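Local structure of pseudopodium-enriched atypical kinase 1 (Homo sapiens, 6BHC) at residues N375-L389 with C411-S424. The protein is a pseudokinase, probably lacking ordinary catalytic activity, whose kinase fold forms dimers through an unusual mode of association. The protein carries 1 engineered substitution. Sequence-based numbering, arbitrary orientation.
Sequences NTLLQNWLDIKRTLL and CAQYLAFATTDSLS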
loop_
_atom_site.group_PDB
_atom_site.type_symbol
_atom_site.label_atom_id
_atom_site.label_comp_id
_atom_site.label_asym_id
_atom_site.label_seq_id
_atom_site.Cartn_x
_atom_site.Cartn_y
_atom_site.Cartn_z
ATOM N N ASN A 375 -17.634 -25.179 -7.729
ATOM C CA ASN A 375 -16.797 -24.154 -8.342
ATOM C C ASN A 375 -17.175 -22.765 -7.844
ATOM O O ASN A 375 -16.302 -21.914 -7.637
ATOM C CB ASN A 375 -16.909 -24.231 -9.864
ATOM C CG ASN A 375 -15.945 -23.299 -10.567
ATOM O OD1 ASN A 375 -16.298 -22.174 -10.924
ATOM N ND2 ASN A 375 -14.717 -23.761 -10.769
ATOM N N THR A 376 -18.472 -22.520 -7.643
ATOM C CA THR A 376 -18.911 -21.232 -7.113
ATOM C C THR A 376 -18.445 -21.043 -5.674
ATOM O O THR A 376 -18.017 -19.947 -5.294
ATOM C CB THR A 376 -20.433 -21.118 -7.207
ATOM O OG1 THR A 376 -20.835 -21.194 -8.580
ATOM C CG2 THR A 376 -20.916 -19.801 -6.617
ATOM N N LEU A 377 -18.515 -22.101 -4.864
ATOM C CA LEU A 377 -18.050 -22.015 -3.484
ATOM C C LEU A 377 -16.568 -21.661 -3.424
ATOM O O LEU A 377 -16.157 -20.781 -2.660
ATOM C CB LEU A 377 -18.318 -23.336 -2.763
ATOM C CG LEU A 377 -17.878 -23.419 -1.300
ATOM C CD1 LEU A 377 -18.741 -22.517 -0.432
ATOM C CD2 LEU A 377 -17.927 -24.856 -0.807
ATOM N N LEU A 378 -15.749 -22.336 -4.234
ATOM C CA LEU A 378 -14.315 -22.062 -4.230
ATOM C C LEU A 378 -14.008 -20.696 -4.830
ATOM O O LEU A 378 -13.102 -19.997 -4.360
ATOM C CB LEU A 378 -13.571 -23.162 -4.988
ATOM C CG LEU A 378 -13.625 -24.563 -4.374
ATOM C CD1 LEU A 378 -12.994 -25.587 -5.306
ATOM C CD2 LEU A 378 -12.938 -24.575 -3.019
ATOM N N GLN A 379 -14.747 -20.296 -5.867
ATOM C CA GLN A 379 -14.489 -19.004 -6.496
ATOM C C GLN A 379 -14.880 -17.855 -5.576
ATOM O O GLN A 379 -14.183 -16.836 -5.521
ATOM C CB GLN A 379 -15.232 -18.903 -7.827
ATOM C CG GLN A 379 -14.877 -17.666 -8.639
ATOM C CD GLN A 379 -13.430 -17.664 -9.092
ATOM O OE1 GLN A 379 -13.056 -18.389 -10.013
ATOM N NE2 GLN A 379 -12.608 -16.847 -8.443
ATOM N N ASN A 380 -15.993 -17.996 -4.851
ATOM C CA ASN A 380 -16.386 -16.959 -3.902
ATOM C C ASN A 380 -15.350 -16.811 -2.797
ATOM O O ASN A 380 -15.029 -15.691 -2.383
ATOM C CB ASN A 380 -17.760 -17.273 -3.311
ATOM C CG ASN A 380 -18.867 -17.221 -4.346
ATOM O OD1 ASN A 380 -18.700 -16.651 -5.425
ATOM N ND2 ASN A 380 -20.008 -17.816 -4.021
ATOM N N TRP A 381 -14.812 -17.932 -2.312
ATOM C CA TRP A 381 -13.762 -17.867 -1.301
ATOM C C TRP A 381 -12.527 -17.151 -1.835
ATOM O O TRP A 381 -11.919 -16.339 -1.129
ATOM C CB TRP A 381 -13.405 -19.275 -0.823
ATOM C CG TRP A 381 -12.352 -19.296 0.243
ATOM C CD1 TRP A 381 -12.553 -19.291 1.592
ATOM C CD2 TRP A 381 -10.933 -19.319 0.048
ATOM N NE1 TRP A 381 -11.346 -19.314 2.250
ATOM C CE2 TRP A 381 -10.337 -19.330 1.323
ATOM C CE3 TRP A 381 -10.109 -19.333 -1.082
ATOM C CZ2 TRP A 381 -8.956 -19.352 1.500
ATOM C CZ3 TRP A 381 -8.739 -19.355 -0.904
ATOM C CH2 TRP A 381 -8.176 -19.363 0.376
ATOM N N LEU A 382 -12.149 -17.432 -3.085
ATOM C CA LEU A 382 -10.985 -16.780 -3.680
ATOM C C LEU A 382 -11.200 -15.278 -3.816
ATOM O O LEU A 382 -10.315 -14.479 -3.485
ATOM C CB LEU A 382 -10.676 -17.398 -5.043
ATOM C CG LEU A 382 -9.750 -18.611 -5.062
ATOM C CD1 LEU A 382 -9.662 -19.194 -6.464
ATOM C CD2 LEU A 382 -8.370 -18.228 -4.553
ATOM N N ASP A 383 -12.373 -14.877 -4.310
ATOM C CA ASP A 383 -12.632 -13.458 -4.538
ATOM C C ASP A 383 -12.597 -12.668 -3.235
ATOM O O ASP A 383 -12.091 -11.541 -3.197
ATOM C CB ASP A 383 -13.977 -13.281 -5.244
ATOM C CG ASP A 383 -14.005 -13.927 -6.619
ATOM O OD1 ASP A 383 -12.924 -14.078 -7.227
ATOM O OD2 ASP A 383 -15.105 -14.279 -7.094
ATOM N N ILE A 384 -13.118 -13.250 -2.152
ATOM C CA ILE A 384 -13.117 -12.562 -0.865
ATOM C C ILE A 384 -11.705 -12.483 -0.297
ATOM O O ILE A 384 -11.279 -11.431 0.194
ATOM C CB ILE A 384 -14.082 -13.260 0.109
ATOM C CG1 ILE A 384 -15.524 -13.125 -0.385
ATOM C CG2 ILE A 384 -13.937 -12.692 1.512
ATOM C CD1 ILE A 384 -16.544 -13.791 0.514
ATOM N N LYS A 385 -10.957 -13.588 -0.357
ATOM C CA LYS A 385 -9.604 -13.595 0.190
ATOM C C LYS A 385 -8.681 -12.669 -0.590
ATOM O O LYS A 385 -7.826 -11.997 -0.001
ATOM C CB LYS A 385 -9.048 -15.019 0.205
ATOM C CG LYS A 385 -9.730 -15.935 1.207
ATOM C CD LYS A 385 -9.296 -15.631 2.634
ATOM C CE LYS A 385 -7.826 -15.963 2.841
ATOM N NZ LYS A 385 -7.395 -15.768 4.254
ATOM N N ARG A 386 -8.834 -12.618 -1.917
ATOM C CA ARG A 386 -8.026 -11.697 -2.710
ATOM C C ARG A 386 -8.352 -10.250 -2.367
ATOM O O ARG A 386 -7.460 -9.393 -2.337
ATOM C CB ARG A 386 -8.239 -11.953 -4.203
ATOM C CG ARG A 386 -7.654 -13.261 -4.706
ATOM C CD ARG A 386 -7.571 -13.259 -6.223
ATOM N NE ARG A 386 -6.975 -14.483 -6.748
ATOM C CZ ARG A 386 -7.647 -15.414 -7.416
ATOM N NH1 ARG A 386 -8.943 -15.260 -7.649
ATOM N NH2 ARG A 386 -7.022 -16.496 -7.859
ATOM N N THR A 387 -9.629 -9.960 -2.106
ATOM C CA THR A 387 -10.020 -8.610 -1.718
ATOM C C THR A 387 -9.431 -8.235 -0.364
ATOM O O THR A 387 -8.915 -7.125 -0.190
ATOM C CB THR A 387 -11.545 -8.496 -1.691
ATOM O OG1 THR A 387 -12.070 -8.813 -2.987
ATOM C CG2 THR A 387 -11.974 -7.088 -1.308
ATOM N N LEU A 388 -9.490 -9.153 0.604
ATOM C CA LEU A 388 -8.943 -8.879 1.929
ATOM C C LEU A 388 -7.440 -8.628 1.865
ATOM O O LEU A 388 -6.933 -7.675 2.469
ATOM C CB LEU A 388 -9.256 -10.040 2.873
ATOM C CG LEU A 388 -10.730 -10.211 3.242
ATOM C CD1 LEU A 388 -10.938 -11.475 4.063
ATOM C CD2 LEU A 388 -11.225 -8.990 3.997
ATOM N N LEU A 389 -6.712 -9.474 1.134
ATOM C CA LEU A 389 -5.266 -9.298 1.035
ATOM C C LEU A 389 -4.915 -7.999 0.322
ATOM O O LEU A 389 -3.965 -7.308 0.709
ATOM C CB LEU A 389 -4.638 -10.492 0.316
ATOM C CG LEU A 389 -3.110 -10.459 0.217
ATOM C CD1 LEU A 389 -2.485 -10.385 1.603
ATOM C CD2 LEU A 389 -2.592 -11.668 -0.541
ATOM N N CYS A 411 1.789 -15.358 1.183
ATOM C CA CYS A 411 0.337 -15.337 1.042
ATOM C C CYS A 411 -0.074 -14.742 -0.299
ATOM O O CYS A 411 -1.021 -15.222 -0.932
ATOM C CB CYS A 411 -0.293 -14.555 2.194
ATOM S SG CYS A 411 -2.101 -14.534 2.177
ATOM N N ALA A 412 0.629 -13.699 -0.748
ATOM C CA ALA A 412 0.352 -13.135 -2.064
ATOM C C ALA A 412 0.657 -14.138 -3.170
ATOM O O ALA A 412 -0.071 -14.204 -4.166
ATOM C CB ALA A 412 1.151 -11.848 -2.268
ATOM N N GLN A 413 1.730 -14.922 -3.017
ATOM C CA GLN A 413 2.037 -15.957 -4.001
ATOM C C GLN A 413 0.899 -16.958 -4.115
ATOM O O GLN A 413 0.541 -17.387 -5.217
ATOM C CB GLN A 413 3.329 -16.684 -3.631
ATOM C CG GLN A 413 4.608 -15.912 -3.884
ATOM C CD GLN A 413 5.842 -16.788 -3.746
ATOM O OE1 GLN A 413 6.967 -16.330 -3.940
ATOM N NE2 GLN A 413 5.634 -18.058 -3.411
ATOM N N TYR A 414 0.319 -17.342 -2.978
ATOM C CA TYR A 414 -0.742 -18.338 -2.968
ATOM C C TYR A 414 -1.981 -17.833 -3.699
ATOM O O TYR A 414 -2.451 -18.456 -4.656
ATOM C CB TYR A 414 -1.061 -18.707 -1.521
ATOM C CG TYR A 414 -2.214 -19.661 -1.331
ATOM C CD1 TYR A 414 -2.432 -20.715 -2.212
ATOM C CD2 TYR A 414 -3.069 -19.524 -0.248
ATOM C CE1 TYR A 414 -3.483 -21.593 -2.023
ATOM C CE2 TYR A 414 -4.116 -20.393 -0.050
ATOM C CZ TYR A 414 -4.320 -21.424 -0.937
ATOM O OH TYR A 414 -5.369 -22.288 -0.726
ATOM N N LEU A 415 -2.513 -16.686 -3.270
ATOM C CA LEU A 415 -3.773 -16.200 -3.827
ATOM C C LEU A 415 -3.628 -15.739 -5.271
ATOM O O LEU A 415 -4.607 -15.765 -6.026
ATOM C CB LEU A 415 -4.322 -15.066 -2.964
ATOM C CG LEU A 415 -4.645 -15.457 -1.520
ATOM C CD1 LEU A 415 -5.288 -14.299 -0.778
ATOM C CD2 LEU A 415 -5.540 -16.685 -1.493
ATOM N N ALA A 416 -2.429 -15.316 -5.679
ATOM C CA ALA A 416 -2.257 -14.807 -7.037
ATOM C C ALA A 416 -2.337 -15.926 -8.068
ATOM O O ALA A 416 -2.879 -15.730 -9.162
ATOM C CB ALA A 416 -0.926 -14.068 -7.159
ATOM N N PHE A 417 -1.805 -17.103 -7.740
ATOM C CA PHE A 417 -1.711 -18.200 -8.692
ATOM C C PHE A 417 -2.694 -19.331 -8.431
ATOM O O PHE A 417 -2.769 -20.258 -9.245
ATOM C CB PHE A 417 -0.282 -18.762 -8.707
ATOM C CG PHE A 417 0.735 -17.805 -9.255
ATOM C CD1 PHE A 417 1.359 -16.884 -8.429
ATOM C CD2 PHE A 417 1.060 -17.820 -10.601
ATOM C CE1 PHE A 417 2.293 -15.999 -8.935
ATOM C CE2 PHE A 417 1.992 -16.939 -11.113
ATOM C CZ PHE A 417 2.609 -16.026 -10.280
ATOM N N ALA A 418 -3.442 -19.286 -7.333
ATOM C CA ALA A 418 -4.427 -20.323 -7.069
ATOM C C ALA A 418 -5.637 -20.159 -7.983
ATOM O O ALA A 418 -6.021 -19.046 -8.351
ATOM C CB ALA A 418 -4.868 -20.286 -5.605
ATOM N N THR A 419 -6.228 -21.289 -8.362
ATOM C CA THR A 419 -7.446 -21.321 -9.157
ATOM C C THR A 419 -8.450 -22.238 -8.478
ATOM O O THR A 419 -8.119 -22.975 -7.544
ATOM C CB THR A 419 -7.188 -21.809 -10.592
ATOM O OG1 THR A 419 -6.805 -23.190 -10.564
ATOM C CG2 THR A 419 -6.087 -20.990 -11.258
ATOM N N THR A 420 -9.693 -22.194 -8.961
ATOM C CA THR A 420 -10.704 -23.104 -8.437
ATOM C C THR A 420 -10.333 -24.556 -8.707
ATOM O O THR A 420 -10.639 -25.435 -7.895
ATOM C CB THR A 420 -12.073 -22.782 -9.038
ATOM O OG1 THR A 420 -12.024 -22.942 -10.461
ATOM C CG2 THR A 420 -12.478 -21.352 -8.704
ATOM N N ASP A 421 -9.660 -24.821 -9.829
ATOM C CA ASP A 421 -9.238 -26.184 -10.132
ATOM C C ASP A 421 -8.138 -26.648 -9.184
ATOM O O ASP A 421 -8.147 -27.798 -8.732
ATOM C CB ASP A 421 -8.772 -26.278 -11.583
ATOM C CG ASP A 421 -8.437 -27.697 -11.996
ATOM O OD1 ASP A 421 -9.367 -28.442 -12.371
ATOM O OD2 ASP A 421 -7.246 -28.068 -11.947
ATOM N N SER A 422 -7.184 -25.768 -8.870
ATOM C CA SER A 422 -6.106 -26.147 -7.961
ATOM C C SER A 422 -6.621 -26.325 -6.539
ATOM O O SER A 422 -6.154 -27.208 -5.810
ATOM C CB SER A 422 -4.990 -25.103 -7.995
ATOM O OG SER A 422 -5.347 -23.950 -7.254
ATOM N N LEU A 423 -7.578 -25.492 -6.121
ATOM C CA LEU A 423 -8.159 -25.654 -4.792
ATOM C C LEU A 423 -8.974 -26.936 -4.702
ATOM O O LEU A 423 -8.932 -27.635 -3.683
ATOM C CB LEU A 423 -9.027 -24.445 -4.444
ATOM C CG LEU A 423 -8.323 -23.099 -4.263
ATOM C CD1 LEU A 423 -9.315 -22.051 -3.793
ATOM C CD2 LEU A 423 -7.164 -23.219 -3.285
ATOM N N SER A 424 -9.717 -27.264 -5.762
ATOM C CA SER A 424 -10.534 -28.473 -5.750
ATOM C C SER A 424 -9.672 -29.720 -5.599
ATOM O O SER A 424 -10.072 -30.682 -4.934
ATOM C CB SER A 424 -11.376 -28.548 -7.023
ATOM O OG SER A 424 -12.160 -29.727 -7.047
HETATM O O HOH W 1 -10.221 -19.955 -10.703
#
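Residues 375-389, the middle of one long helix, lie across two shorter helical pieces, running roughly antiparallel to 411-417 (142° between axes) and steeply across 420-424, with closest axis approaches of 10.1 and 9.5 Å. At the first crossing Leu415 fits as a knob among Trp381, Lys385, Arg386 and Leu389. Its CD1 comes up against the backbone, 3.5 Å from Lys385 O, while CD2 approaches CH2 of the Trp381 indole. With CG anti to the backbone N (chi1 -179°), the Trp381 indole reaches over toward Leu415 and Leu423, and CG of Lys385 lies over its centre. Arg386 slides past Leu415 in the opposite direction and ties down the C-terminal end of 411-417: NE donates to Leu415 O at 2.8 Å, and NH2 adds a weak second bond to the same oxygen. Leu382 CD2 covers one face of the guanidinium, off centre. Farther along, Leu389 CD2 packs 3.6 Å from Ala412 CA.

Across the turn, Thr419 N-caps the next helix, its OG1 accepting from Ser422 N at 3.1 Å. Thr420 is the second knob, set among Asn375, Leu378, Gln379 and Leu382; its OG1 takes a weak bond from Asn375 ND2 (2.8 Å), and a water accepts from Thr420 N and donates weakly to Gln379 OE1. Leu382 and Leu423 meet tip to tip, CG to CD1 at 3.7 Å, with that same CD1 also against Trp381 CE3.

The contact lies in the split helical dimerization (SHED) module of the PEAK family, consistent with a part in dimerization: helix 359-367 packs on Leu378, Trp381 and Ser424, and helix 16-39 on Arg386 and Gln379, its Arg21 salt-bridged to Asp383, while Val16, Ile20 and Leu23 of the second subunit pack against the long helix.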